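Local coordinates for protein Rik1-associated factor 1 (PDB 4O9D) that contributes, as a subunit of the Clr4 methyltransferase complex, to establishing heterochromatin through H3K9 methylation, and is represented here by its WD-repeat propeller, at residues Cys35-Pro40 / Ser93-Ser98; Leu75-Lys80 / Lys87-Ile92; Phe109-Lys114 / Thr130-Lys135; Tyr181-Ile186 / Ile201-Phe206. One frame throughout, in Å; residues are numbered along the deposited sequence.

How the interactions relate
Following the chain from the N terminus, interaction 1 opens first: 35-40, on the inner strand of one propeller blade, waits for 93-98, on the inner strand of the next. Within that loop the chain makes interaction 2, where 75-80 turns back on 87-92 in a short hairpin leading into the strand that 93-98 continues. The other two follow in series. Interaction 3 packs the turn 109-114 of this same blade against 130-135, the entry to the following one, and meets interaction 2 through His78-Asp110 and interaction 1 through the Asp94-Lys135 salt bridge. Interaction 4 is a hairpin one blade further, reached through His134 and Ser184. Together they tie four consecutive blades.

Interaction 1 of 4, residues Cys35-Pro40 / Ser93-Ser98; sequences CVAYNP and SDLCFS
Ala37 packs against Leu95 and Phe97, and the apolar contacts centre on its methyl group. Its CB lies 3.6 Å from Leu95 CD1 and 3.8 Å from Phe97 CD2. Cys35 CB reaches the same Leu95 CD1 at 4.0 Å, placing this one branch of the leucine beside two residues of 35-40.

The aromatic contact is a CH-pi interaction. Phe97 CG sits beside the backbone N, anti to its own carbonyl carbon (chi1 -79°), which brings the ring to Asn39. Asn39 CB stands over one face of the Phe97 ring, 3.8 Å from its centroid and 24° off the normal, while Ala37 O comes to the ring edge, 3.5 Å from Phe97 CE2. The amide end of Asn39 leads away, and its OD1 accepts from Glu43 N and Lys44 N.

Strands 35-38 and 93-97 run parallel, 6° apart, yet share no direct hydrogen bond. They are the inner strands of adjacent propeller blades, and their axes come no closer than 6.3 Å, wider than within a sheet.

Water does part of the polar bridging. One molecule donates to Tyr38 O and accepts from Phe97 N at 2.8 Å; another donates to Val36 O and, weakly, to Leu95 O.

At the other end Ser93 and Asp94 form a classic beta bulge facing Gly107. Asp94 OD1 takes Leu95 N from above the carboxylate plane, while OD2 makes a salt bridge with Lys135 and also accepts from Leu136 N.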
loop_
_atom_site.group_PDB
_atom_site.type_symbol
_atom_site.label_atom_id
_atom_site.label_comp_id
_atom_site.label_asym_id
_atom_site.label_seq_id
_atom_site.Cartn_x
_atom_site.Cartn_y
_atom_site.Cartn_z
ATOM N N CYS A 35 5.901 0.569 4.664
ATOM C CA CYS A 35 5.831 0.100 3.275
ATOM C C CYS A 35 7.046 -0.738 2.886
ATOM O O CYS A 35 8.131 -0.589 3.446
ATOM C CB CYS A 35 5.676 1.237 2.253
ATOM S SG CYS A 35 6.063 2.865 2.825
ATOM N N VAL A 36 6.830 -1.614 1.919
ATOM C CA VAL A 36 7.846 -2.517 1.420
ATOM C C VAL A 36 7.596 -2.649 -0.071
ATOM O O VAL A 36 6.442 -2.698 -0.509
ATOM C CB VAL A 36 7.716 -3.941 2.028
ATOM C CG1 VAL A 36 8.826 -4.833 1.485
ATOM C CG2 VAL A 36 7.725 -3.904 3.581
ATOM N N ALA A 37 8.656 -2.720 -0.860
ATOM C CA ALA A 37 8.473 -2.922 -2.286
ATOM C C ALA A 37 9.481 -3.913 -2.785
ATOM O O ALA A 37 10.563 -4.043 -2.210
ATOM C CB ALA A 37 8.618 -1.597 -3.037
ATOM N N TYR A 38 9.127 -4.597 -3.869
ATOM C CA TYR A 38 10.052 -5.471 -4.557
ATOM C C TYR A 38 10.160 -4.976 -5.993
ATOM O O TYR A 38 9.194 -4.471 -6.552
ATOM C CB TYR A 38 9.544 -6.915 -4.550
ATOM C CG TYR A 38 9.156 -7.432 -3.193
ATOM C CD1 TYR A 38 10.102 -8.007 -2.340
ATOM C CD2 TYR A 38 7.833 -7.376 -2.766
ATOM C CE1 TYR A 38 9.742 -8.490 -1.083
ATOM C CE2 TYR A 38 7.457 -7.863 -1.525
ATOM C CZ TYR A 38 8.412 -8.425 -0.684
ATOM O OH TYR A 38 8.024 -8.915 0.552
ATOM N N ASN A 39 11.333 -5.101 -6.594
ATOM C CA ASN A 39 11.469 -4.654 -7.965
ATOM C C ASN A 39 10.957 -5.751 -8.889
ATOM O O ASN A 39 10.775 -6.896 -8.449
ATOM C CB ASN A 39 12.896 -4.172 -8.259
ATOM C CG ASN A 39 13.897 -5.280 -8.426
ATOM O OD1 ASN A 39 13.661 -6.448 -8.097
ATOM N ND2 ASN A 39 15.055 -4.908 -8.966
ATOM N N PRO A 40 10.651 -5.401 -10.143
ATOM C CA PRO A 40 9.975 -6.406 -10.982
ATOM C C PRO A 40 10.715 -7.749 -10.979
ATOM O O PRO A 40 10.082 -8.793 -10.810
ATOM C CB PRO A 40 9.989 -5.779 -12.380
ATOM C CG PRO A 40 10.086 -4.277 -12.119
ATOM C CD PRO A 40 10.903 -4.131 -10.853
ATOM N N SER A 93 5.625 7.494 2.952
ATOM C CA SER A 93 4.216 7.193 2.787
ATOM C C SER A 93 4.009 6.136 1.697
ATOM O O SER A 93 3.090 5.331 1.778
ATOM C CB SER A 93 3.414 8.480 2.510
ATOM O OG SER A 93 3.859 9.111 1.321
ATOM N N ASP A 94 4.867 6.103 0.690
ATOM C CA ASP A 94 4.750 5.056 -0.309
ATOM C C ASP A 94 6.053 4.949 -1.073
ATOM O O ASP A 94 6.910 5.818 -0.989
ATOM C CB ASP A 94 3.578 5.327 -1.271
ATOM C CG ASP A 94 2.873 4.022 -1.747
ATOM O OD1 ASP A 94 3.401 2.913 -1.482
ATOM O OD2 ASP A 94 1.800 4.116 -2.389
ATOM N N LEU A 95 6.206 3.865 -1.808
ATOM C CA LEU A 95 7.345 3.711 -2.688
ATOM C C LEU A 95 7.070 2.588 -3.654
ATOM O O LEU A 95 6.246 1.713 -3.383
ATOM C CB LEU A 95 8.641 3.468 -1.906
ATOM C CG LEU A 95 8.578 2.706 -0.588
ATOM C CD1 LEU A 95 8.236 1.259 -0.814
ATOM C CD2 LEU A 95 9.921 2.845 0.136
ATOM N N CYS A 96 7.721 2.644 -4.807
ATOM C CA CYS A 96 7.555 1.594 -5.792
ATOM C C CYS A 96 8.744 1.641 -6.728
ATOM O O CYS A 96 9.274 2.712 -7.016
ATOM C CB CYS A 96 6.247 1.769 -6.564
ATOM S SG CYS A 96 6.002 3.419 -7.220
ATOM N N PHE A 97 9.167 0.475 -7.178
ATOM C CA PHE A 97 10.287 0.376 -8.104
ATOM C C PHE A 97 9.824 0.624 -9.528
ATOM O O PHE A 97 8.704 0.266 -9.900
ATOM C CB PHE A 97 10.906 -1.016 -8.019
ATOM C CG PHE A 97 11.808 -1.206 -6.828
ATOM C CD1 PHE A 97 13.142 -0.823 -6.890
ATOM C CD2 PHE A 97 11.334 -1.766 -5.653
ATOM C CE1 PHE A 97 13.985 -1.006 -5.811
ATOM C CE2 PHE A 97 12.184 -1.944 -4.555
ATOM C CZ PHE A 97 13.509 -1.562 -4.646
ATOM N N SER A 98 10.702 1.230 -10.322
ATOM C CA SER A 98 10.416 1.511 -11.720
ATOM C C SER A 98 10.250 0.245 -12.535
ATOM O O SER A 98 10.881 -0.778 -12.249
ATOM C CB SER A 98 11.557 2.347 -12.312
ATOM O OG SER A 98 11.473 2.346 -13.710
HETATM O O HOH W 1 4.426 -0.617 -1.762
HETATM O O HOH W 2 7.532 -1.692 -6.512
#

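Interaction 2 of 4, residues Leu75-Lys80 / Lys87-Ile92; sequences LESHYK and KEYSTI
Tyr79 and Lys80 pair with Tyr89 and Glu88 in a short antiparallel hairpin, on the connection that enters the blade of the first WD repeat. Lys80 and Glu88 form the hydrogen-bonded pair: Lys80 N donates to Glu88 O at 2.9 Å, and Glu88 N returns a bond to Lys80 O. Ser90 N then donates to His78 O at 2.9 Å; this bond is nearly straight at the hydrogen (174°), although the donor stands above the carbonyl plane.

Lys87 lies over one face of the Tyr79 ring. Its NZ makes a cation-pi contact 4.4 Å from the centroid, only 10° off the normal, and its CD adds a CH-pi contact nearer the rim.

With Tyr89 CG anti to the carbonyl carbon of its own residue (chi1 -73°), the ring lies against the turn 76-78. Glu76 O meets its edge 3.6 Å from CE1, His78 O is 3.5 Å from CD1, and OH shares a water with Glu76 O and Lys87 NZ. An alanine here would probably leave a gap beside Ser77 CB and that water without one of its three holders.

Deeper in, His78 CD2 touches Ile92 CD1 at 3.6 Å, the two side chains crossing at about a right angle. The imidazole bonds through ND1 to Asp110 OD1 and through NE2 to Thr106 OG1, as in the Asp-His-Ser/Thr network of WD repeats. Bonded at both nitrogens, the ring is probably held against rotation, and the neighbouring carboxylate would probably polarise it.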
loop_
_atom_site.group_PDB
_atom_site.type_symbol
_atom_site.label_atom_id
_atom_site.label_comp_id
_atom_site.label_asym_id
_atom_site.label_seq_id
_atom_site.Cartn_x
_atom_site.Cartn_y
_atom_site.Cartn_z
ATOM N N LEU A 75 19.242 5.224 2.840
ATOM C CA LEU A 75 19.263 6.326 1.851
ATOM C C LEU A 75 19.117 7.697 2.499
ATOM O O LEU A 75 18.653 7.815 3.625
ATOM C CB LEU A 75 18.163 6.176 0.778
ATOM C CG LEU A 75 18.117 4.940 -0.128
ATOM C CD1 LEU A 75 16.977 5.072 -1.187
ATOM C CD2 LEU A 75 19.449 4.709 -0.793
ATOM N N GLU A 76 19.501 8.745 1.768
ATOM C CA GLU A 76 19.393 10.101 2.279
ATOM C C GLU A 76 17.951 10.424 2.721
ATOM O O GLU A 76 17.737 11.194 3.666
ATOM C CB GLU A 76 19.883 11.100 1.218
ATOM C CG GLU A 76 19.355 12.495 1.415
ATOM C CD GLU A 76 20.136 13.548 0.639
ATOM O OE1 GLU A 76 20.383 13.369 -0.581
ATOM O OE2 GLU A 76 20.504 14.564 1.265
ATOM N N SER A 77 16.978 9.823 2.031
ATOM C CA SER A 77 15.562 9.832 2.446
ATOM C C SER A 77 14.886 11.215 2.395
ATOM O O SER A 77 15.302 12.068 1.628
ATOM C CB SER A 77 15.401 9.205 3.831
ATOM O OG SER A 77 14.033 8.867 4.075
ATOM N N HIS A 78 13.829 11.400 3.192
ATOM C CA HIS A 78 13.070 12.659 3.269
ATOM C C HIS A 78 13.126 13.188 4.701
ATOM O O HIS A 78 13.034 12.406 5.641
ATOM C CB HIS A 78 11.592 12.422 2.912
ATOM C CG HIS A 78 11.369 11.786 1.571
ATOM N ND1 HIS A 78 10.728 12.435 0.537
ATOM C CD2 HIS A 78 11.701 10.563 1.095
ATOM C CE1 HIS A 78 10.663 11.637 -0.514
ATOM N NE2 HIS A 78 11.264 10.500 -0.209
ATOM N N TYR A 79 13.219 14.504 4.882
ATOM C CA TYR A 79 13.433 15.057 6.220
ATOM C C TYR A 79 13.110 16.553 6.287
ATOM O O TYR A 79 13.006 17.221 5.260
ATOM C CB TYR A 79 14.892 14.845 6.631
ATOM C CG TYR A 79 15.857 15.414 5.614
ATOM C CD1 TYR A 79 16.279 16.733 5.686
ATOM C CD2 TYR A 79 16.314 14.642 4.557
ATOM C CE1 TYR A 79 17.143 17.261 4.735
ATOM C CE2 TYR A 79 17.178 15.161 3.608
ATOM C CZ TYR A 79 17.587 16.470 3.701
ATOM O OH TYR A 79 18.448 16.987 2.756
ATOM N N LYS A 80 12.948 17.070 7.503
ATOM C CA LYS A 80 12.807 18.516 7.714
ATOM C C LYS A 80 13.690 18.898 8.901
ATOM O O LYS A 80 14.059 18.038 9.708
ATOM C CB LYS A 80 11.351 18.911 8.013
ATOM C CG LYS A 80 10.304 18.473 6.978
ATOM C CD LYS A 80 8.860 18.576 7.535
ATOM C CE LYS A 80 7.817 18.309 6.443
ATOM N NZ LYS A 80 6.379 18.417 6.878
ATOM N N LYS A 87 17.971 18.273 11.608
ATOM C CA LYS A 87 17.012 17.587 10.744
ATOM C C LYS A 87 16.418 16.312 11.361
ATOM O O LYS A 87 17.121 15.514 11.985
ATOM C CB LYS A 87 17.675 17.246 9.416
ATOM C CG LYS A 87 18.396 15.921 9.416
ATOM C CD LYS A 87 19.208 15.762 8.145
ATOM C CE LYS A 87 19.268 14.315 7.706
ATOM N NZ LYS A 87 20.223 14.149 6.582
ATOM N N GLU A 88 15.109 16.148 11.193
ATOM C CA GLU A 88 14.424 14.924 11.589
ATOM C C GLU A 88 13.787 14.305 10.350
ATOM O O GLU A 88 13.352 15.007 9.443
ATOM C CB GLU A 88 13.363 15.192 12.667
ATOM C CG GLU A 88 13.858 14.942 14.108
ATOM C CD GLU A 88 12.725 14.888 15.136
ATOM O OE1 GLU A 88 12.662 13.912 15.929
ATOM O OE2 GLU A 88 11.898 15.827 15.155
ATOM N N TYR A 89 13.737 12.983 10.314
ATOM C CA TYR A 89 13.197 12.278 9.161
ATOM C C TYR A 89 11.668 12.369 9.080
ATOM O O TYR A 89 10.980 12.406 10.107
ATOM C CB TYR A 89 13.691 10.834 9.181
ATOM C CG TYR A 89 15.149 10.782 8.819
ATOM C CD1 TYR A 89 15.550 10.850 7.495
ATOM C CD2 TYR A 89 16.129 10.724 9.796
ATOM C CE1 TYR A 89 16.875 10.825 7.154
ATOM C CE2 TYR A 89 17.471 10.702 9.463
ATOM C CZ TYR A 89 17.836 10.758 8.140
ATOM O OH TYR A 89 19.164 10.739 7.794
ATOM N N SER A 90 11.161 12.447 7.847
ATOM C CA SER A 90 9.723 12.454 7.578
ATOM C C SER A 90 9.236 11.068 7.148
ATOM O O SER A 90 9.830 10.437 6.285
ATOM C CB SER A 90 9.383 13.442 6.457
ATOM O OG SER A 90 9.973 14.711 6.673
ATOM N N THR A 91 8.134 10.629 7.737
ATOM C CA THR A 91 7.475 9.384 7.363
ATOM C C THR A 91 7.433 9.074 5.861
ATOM O O THR A 91 6.999 9.884 5.047
ATOM C CB THR A 91 6.048 9.400 7.903
ATOM O OG1 THR A 91 6.107 9.428 9.337
ATOM C CG2 THR A 91 5.261 8.157 7.432
ATOM N N ILE A 92 7.863 7.873 5.502
ATOM C CA ILE A 92 7.739 7.408 4.132
ATOM C C ILE A 92 6.312 6.933 3.941
ATOM O O ILE A 92 5.839 6.067 4.683
ATOM C CB ILE A 92 8.697 6.250 3.809
ATOM C CG1 ILE A 92 10.150 6.687 4.034
ATOM C CG2 ILE A 92 8.482 5.771 2.351
ATOM C CD1 ILE A 92 10.630 7.730 3.068
HETATM O O HOH W 3 19.616 12.145 5.307
#

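Interaction 3 of 4, residues Phe109-Lys114 / Thr130-Lys135; sequences FDNAVK and TDYIHK. With EDO (1,2-ethanediol), chain D.
Phe109 lies flat on Tyr132, and the contact can be followed outward from its CB, which stands over the tyrosine ring 3.9 Å from the centroid and 16° off the normal. CG, anti to the carbonyl carbon of its own residue (chi1 -76°), comes within 3.8 Å of Tyr132 CD2. CD1 is 3.7 Å from Tyr132 CG, and CD2 lies above the Tyr132 CE2 side. Further out, CE1 has Ile133 O at the ring edge, 3.7 Å away, and His134 CD2 near it, while CE2 and CZ remain 4.1 Å from Tyr132 CD2. The result is an offset stack, centroids 4.2 Å apart and planes only 8° from parallel.

Asp131 OD1 lies over the opposite face of the Tyr132 ring, toward the rim, and accepts from Tyr132 N. An alanine in place of Phe109 would keep CB but would probably leave one face of Tyr132 without its stacking mate and its ring freer to turn.

Next along the chain, Ile133 CG1 rests 3.5 Å from Ala112 O, a buried carbonyl with no polar partner in the model, and CD1 meets Val113 CG2 crosswise.

Asp110 OD1 accepts from Ala112 N, closing an Asx turn. This is the aspartate turn between the second and third strands of a WD-repeat blade, here packed against the chain entering the next blade.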
loop_
_atom_site.group_PDB
_atom_site.type_symbol
_atom_site.label_atom_id
_atom_site.label_comp_id
_atom_site.label_asym_id
_atom_site.label_seq_id
_atom_site.Cartn_x
_atom_site.Cartn_y
_atom_site.Cartn_z
ATOM N N PHE A 109 6.247 12.652 3.984
ATOM C CA PHE A 109 5.584 13.727 4.692
ATOM C C PHE A 109 6.427 15.017 4.674
ATOM O O PHE A 109 6.118 16.000 5.362
ATOM C CB PHE A 109 5.287 13.279 6.124
ATOM C CG PHE A 109 4.119 12.340 6.246
ATOM C CD1 PHE A 109 3.498 11.812 5.114
ATOM C CD2 PHE A 109 3.637 11.984 7.505
ATOM C CE1 PHE A 109 2.414 10.959 5.231
ATOM C CE2 PHE A 109 2.551 11.130 7.628
ATOM C CZ PHE A 109 1.941 10.619 6.489
ATOM N N ASP A 110 7.466 15.033 3.852
ATOM C CA ASP A 110 8.144 16.296 3.533
ATOM C C ASP A 110 7.565 16.981 2.282
ATOM O O ASP A 110 8.090 18.000 1.837
ATOM C CB ASP A 110 9.644 16.067 3.349
ATOM C CG ASP A 110 9.954 15.252 2.117
ATOM O OD1 ASP A 110 9.040 14.536 1.638
ATOM O OD2 ASP A 110 11.112 15.318 1.638
ATOM N N ASN A 111 6.477 16.432 1.730
ATOM C CA ASN A 111 5.846 16.980 0.519
ATOM C C ASN A 111 6.603 16.743 -0.784
ATOM O O ASN A 111 6.357 17.449 -1.748
ATOM C CB ASN A 111 5.633 18.509 0.634
ATOM C CG ASN A 111 4.832 18.901 1.857
ATOM O OD1 ASN A 111 4.356 18.041 2.625
ATOM N ND2 ASN A 111 4.679 20.207 2.058
ATOM N N ALA A 112 7.527 15.789 -0.819
ATOM C CA ALA A 112 8.364 15.605 -2.009
ATOM C C ALA A 112 8.259 14.199 -2.594
ATOM O O ALA A 112 8.109 13.240 -1.858
ATOM C CB ALA A 112 9.843 15.944 -1.683
ATOM N N VAL A 113 8.300 14.085 -3.922
ATOM C CA VAL A 113 8.541 12.805 -4.546
ATOM C C VAL A 113 10.032 12.739 -4.957
ATOM O O VAL A 113 10.523 13.657 -5.626
ATOM C CB VAL A 113 7.656 12.612 -5.798
ATOM C CG1 VAL A 113 7.859 11.228 -6.353
ATOM C CG2 VAL A 113 6.173 12.821 -5.462
ATOM N N LYS A 114 10.740 11.679 -4.567
ATOM C CA LYS A 114 12.157 11.508 -4.952
ATOM C C LYS A 114 12.384 10.255 -5.792
ATOM O O LYS A 114 11.612 9.277 -5.732
ATOM C CB LYS A 114 13.082 11.511 -3.725
ATOM C CG LYS A 114 13.105 12.878 -3.009
ATOM C CD LYS A 114 13.881 12.892 -1.682
ATOM C CE LYS A 114 13.913 14.298 -1.045
ATOM N NZ LYS A 114 14.814 14.370 0.149
ATOM N N THR A 130 2.368 20.808 -2.105
ATOM C CA THR A 130 2.382 21.726 -0.975
ATOM C C THR A 130 1.983 21.050 0.349
ATOM O O THR A 130 1.875 21.705 1.394
ATOM C CB THR A 130 1.467 22.927 -1.272
ATOM O OG1 THR A 130 0.135 22.463 -1.551
ATOM C CG2 THR A 130 1.999 23.687 -2.495
ATOM N N ASP A 131 1.778 19.735 0.323
ATOM C CA ASP A 131 1.421 19.023 1.550
ATOM C C ASP A 131 1.905 17.562 1.405
ATOM O O ASP A 131 2.484 17.194 0.374
ATOM C CB ASP A 131 -0.100 19.116 1.780
ATOM C CG ASP A 131 -0.504 19.032 3.256
ATOM O OD1 ASP A 131 0.301 18.629 4.122
ATOM O OD2 ASP A 131 -1.673 19.367 3.553
ATOM N N TYR A 132 1.712 16.761 2.441
ATOM C CA TYR A 132 2.222 15.386 2.448
ATOM C C TYR A 132 1.872 14.645 1.167
ATOM O O TYR A 132 0.771 14.803 0.612
ATOM C CB TYR A 132 1.618 14.574 3.589
ATOM C CG TYR A 132 1.869 15.098 4.981
ATOM C CD1 TYR A 132 2.850 16.045 5.228
ATOM C CD2 TYR A 132 1.128 14.614 6.058
ATOM C CE1 TYR A 132 3.081 16.509 6.510
ATOM C CE2 TYR A 132 1.343 15.086 7.339
ATOM C CZ TYR A 132 2.321 16.032 7.555
ATOM O OH TYR A 132 2.550 16.487 8.832
ATOM N N ILE A 133 2.820 13.845 0.694
ATOM C CA ILE A 133 2.503 12.809 -0.282
ATOM C C ILE A 133 1.817 11.667 0.477
ATOM O O ILE A 133 2.327 11.230 1.507
ATOM C CB ILE A 133 3.763 12.275 -0.960
ATOM C CG1 ILE A 133 4.587 13.443 -1.547
ATOM C CG2 ILE A 133 3.382 11.264 -2.062
ATOM C CD1 ILE A 133 3.797 14.385 -2.511
ATOM N N HIS A 134 0.680 11.185 -0.020
ATOM C CA HIS A 134 -0.003 10.025 0.620
ATOM C C HIS A 134 0.073 8.676 -0.127
ATOM O O HIS A 134 0.002 7.624 0.505
ATOM C CB HIS A 134 -1.496 10.352 0.855
ATOM C CG HIS A 134 -1.752 11.203 2.062
ATOM N ND1 HIS A 134 -2.945 11.868 2.267
ATOM C CD2 HIS A 134 -0.975 11.491 3.136
ATOM C CE1 HIS A 134 -2.900 12.503 3.427
ATOM N NE2 HIS A 134 -1.712 12.298 3.968
ATOM N N LYS A 135 0.140 8.686 -1.459
ATOM C CA LYS A 135 0.169 7.417 -2.226
ATOM C C LYS A 135 0.853 7.554 -3.573
ATOM O O LYS A 135 0.859 8.636 -4.172
ATOM C CB LYS A 135 -1.241 6.877 -2.487
ATOM C CG LYS A 135 -1.309 5.338 -2.590
ATOM C CD LYS A 135 -1.209 4.657 -1.233
ATOM C CE LYS A 135 -1.299 3.124 -1.379
ATOM N NZ LYS A 135 -0.255 2.582 -2.316
HETATM C C1 EDO D . 8.840 22.321 2.974
HETATM O O1 EDO D . 8.540 22.535 1.594
HETATM C C2 EDO D . 7.948 21.208 3.516
HETATM O O2 EDO D . 8.763 20.061 3.787
#

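Interaction 4 of 4, residues Tyr181-Ile186 / Ile201-Phe206; sequences YSASLI and IGYDSF
Strands 182-186 and 201-204 pair antiparallel, their axes at 147°, with a classic beta bulge where Ser184 and Leu185 both face Gly202. Gly202 O accepts from Ser184 N at 2.9 Å and from Leu185 N at 3.2 Å, while Gly202 N donates back to Leu185 O. Beyond the bulge, Ser182 and Asp204 exchange two backbone bonds. A CB at Gly202 would run into Leu185 CD1.

On the side of Ser182 and Asp204, Ser184 OG donates to Asp204 OD1 at 2.8 Å, arriving 40° above the carboxylate plane. Asp204 CG lies between its backbone N and carbonyl carbon (chi1 58°), on the side facing the serine. Ser182 OG meets the edge of the Phe206 ring 3.4 Å from CD1, and a water links it to Phe206 N; it is bonded to Lys149 O.

The face of Ala183, Ile186, Ile201 and Tyr203 is mainly hydrocarbon packing. Ile186 and Ile201 lie side by side, CG1 to CG1 at 4.0 Å, and Ala183 CB touches Ile201 CG2 at 3.9 Å. Tyr203 CE2 reaches the same methyl. At the end of the strand pair Tyr181 crosses Tyr203 at about a right angle.

This hairpin forms the first two strands of its blade. Strand 214-219 continues the sheet, Ile186 packs on strand 144-148 of the preceding blade and Leu185 on strand 235-241 of the following one, and Ser184 OG bonds His134 ND1.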
loop_
_atom_site.group_PDB
_atom_site.type_symbol
_atom_site.label_atom_id
_atom_site.label_comp_id
_atom_site.label_asym_id
_atom_site.label_seq_id
_atom_site.Cartn_x
_atom_site.Cartn_y
_atom_site.Cartn_z
ATOM N N TYR A 181 -10.950 18.442 0.499
ATOM C CA TYR A 181 -10.581 17.030 0.560
ATOM C C TYR A 181 -9.098 16.770 0.298
ATOM O O TYR A 181 -8.420 17.548 -0.374
ATOM C CB TYR A 181 -11.403 16.202 -0.439
ATOM C CG TYR A 181 -12.883 16.074 -0.108
ATOM C CD1 TYR A 181 -13.386 16.461 1.130
ATOM C CD2 TYR A 181 -13.771 15.577 -1.044
ATOM C CE1 TYR A 181 -14.746 16.328 1.427
ATOM C CE2 TYR A 181 -15.119 15.463 -0.765
ATOM C CZ TYR A 181 -15.597 15.836 0.475
ATOM O OH TYR A 181 -16.944 15.719 0.749
ATOM N N SER A 182 -8.600 15.664 0.832
ATOM C CA SER A 182 -7.224 15.242 0.560
ATOM C C SER A 182 -7.275 14.094 -0.426
ATOM O O SER A 182 -8.186 13.276 -0.357
ATOM C CB SER A 182 -6.531 14.817 1.840
ATOM O OG SER A 182 -6.271 15.955 2.663
ATOM N N ALA A 183 -6.341 14.063 -1.375
ATOM C CA ALA A 183 -6.215 12.920 -2.261
ATOM C C ALA A 183 -5.311 11.933 -1.543
ATOM O O ALA A 183 -4.124 12.223 -1.293
ATOM C CB ALA A 183 -5.620 13.316 -3.585
ATOM N N SER A 184 -5.859 10.768 -1.207
ATOM C CA SER A 184 -5.113 9.809 -0.393
ATOM C C SER A 184 -4.949 8.397 -0.984
ATOM O O SER A 184 -4.216 7.592 -0.409
ATOM C CB SER A 184 -5.769 9.695 0.992
ATOM O OG SER A 184 -5.707 10.940 1.681
ATOM N N LEU A 185 -5.636 8.088 -2.085
ATOM C CA LEU A 185 -5.517 6.774 -2.739
ATOM C C LEU A 185 -5.380 6.983 -4.224
ATOM O O LEU A 185 -5.993 7.901 -4.764
ATOM C CB LEU A 185 -6.774 5.928 -2.488
ATOM C CG LEU A 185 -7.098 5.838 -0.993
ATOM C CD1 LEU A 185 -8.540 5.341 -0.783
ATOM C CD2 LEU A 185 -6.088 4.959 -0.331
ATOM N N ILE A 186 -4.656 6.110 -4.914
ATOM C CA ILE A 186 -4.497 6.303 -6.363
ATOM C C ILE A 186 -4.107 5.003 -7.047
ATOM O O ILE A 186 -3.284 4.239 -6.522
ATOM C CB ILE A 186 -3.479 7.460 -6.639
ATOM C CG1 ILE A 186 -3.764 8.179 -7.972
ATOM C CG2 ILE A 186 -1.994 6.958 -6.573
ATOM C CD1 ILE A 186 -3.124 9.590 -8.052
ATOM N N ILE A 201 -8.779 8.138 -8.302
ATOM C CA ILE A 201 -8.311 8.811 -7.096
ATOM C C ILE A 201 -9.346 8.764 -5.966
ATOM O O ILE A 201 -10.522 9.100 -6.156
ATOM C CB ILE A 201 -8.009 10.281 -7.348
ATOM C CG1 ILE A 201 -6.982 10.433 -8.468
ATOM C CG2 ILE A 201 -7.487 10.959 -6.058
ATOM C CD1 ILE A 201 -6.495 11.847 -8.642
ATOM N N GLY A 202 -8.888 8.415 -4.777
ATOM C CA GLY A 202 -9.784 8.344 -3.632
ATOM C C GLY A 202 -9.470 9.501 -2.727
ATOM O O GLY A 202 -8.294 9.786 -2.493
ATOM N N TYR A 203 -10.515 10.171 -2.230
ATOM C CA TYR A 203 -10.344 11.335 -1.372
ATOM C C TYR A 203 -10.855 11.083 0.054
ATOM O O TYR A 203 -11.812 10.320 0.265
ATOM C CB TYR A 203 -11.079 12.556 -1.968
ATOM C CG TYR A 203 -10.602 12.980 -3.343
ATOM C CD1 TYR A 203 -11.044 12.327 -4.494
ATOM C CD2 TYR A 203 -9.746 14.066 -3.502
ATOM C CE1 TYR A 203 -10.615 12.727 -5.775
ATOM C CE2 TYR A 203 -9.302 14.461 -4.777
ATOM C CZ TYR A 203 -9.750 13.802 -5.897
ATOM O OH TYR A 203 -9.318 14.204 -7.149
ATOM N N ASP A 204 -10.228 11.732 1.027
ATOM C CA ASP A 204 -10.725 11.705 2.397
ATOM C C ASP A 204 -10.601 13.116 2.976
ATOM O O ASP A 204 -10.219 14.023 2.266
ATOM C CB ASP A 204 -9.998 10.648 3.236
ATOM C CG ASP A 204 -8.477 10.860 3.299
ATOM O OD1 ASP A 204 -7.981 11.957 2.943
ATOM O OD2 ASP A 204 -7.773 9.925 3.751
ATOM N N SER A 205 -10.935 13.306 4.245
ATOM C CA SER A 205 -10.982 14.647 4.814
ATOM C C SER A 205 -10.409 14.731 6.228
ATOM O O SER A 205 -10.985 14.205 7.170
ATOM C CB SER A 205 -12.428 15.130 4.837
ATOM O OG SER A 205 -13.240 14.175 5.522
ATOM N N PHE A 206 -9.292 15.440 6.383
ATOM C CA PHE A 206 -8.657 15.591 7.699
ATOM C C PHE A 206 -9.210 16.778 8.489
ATOM O O PHE A 206 -9.032 16.860 9.708
ATOM C CB PHE A 206 -7.147 15.757 7.543
ATOM C CG PHE A 206 -6.463 14.544 6.996
ATOM C CD1 PHE A 206 -6.468 14.286 5.637
ATOM C CD2 PHE A 206 -5.821 13.663 7.840
ATOM C CE1 PHE A 206 -5.840 13.180 5.130
ATOM C CE2 PHE A 206 -5.188 12.550 7.344
ATOM C CZ PHE A 206 -5.202 12.302 5.988
HETATM O O HOH W 4 -8.466 17.144 4.062
#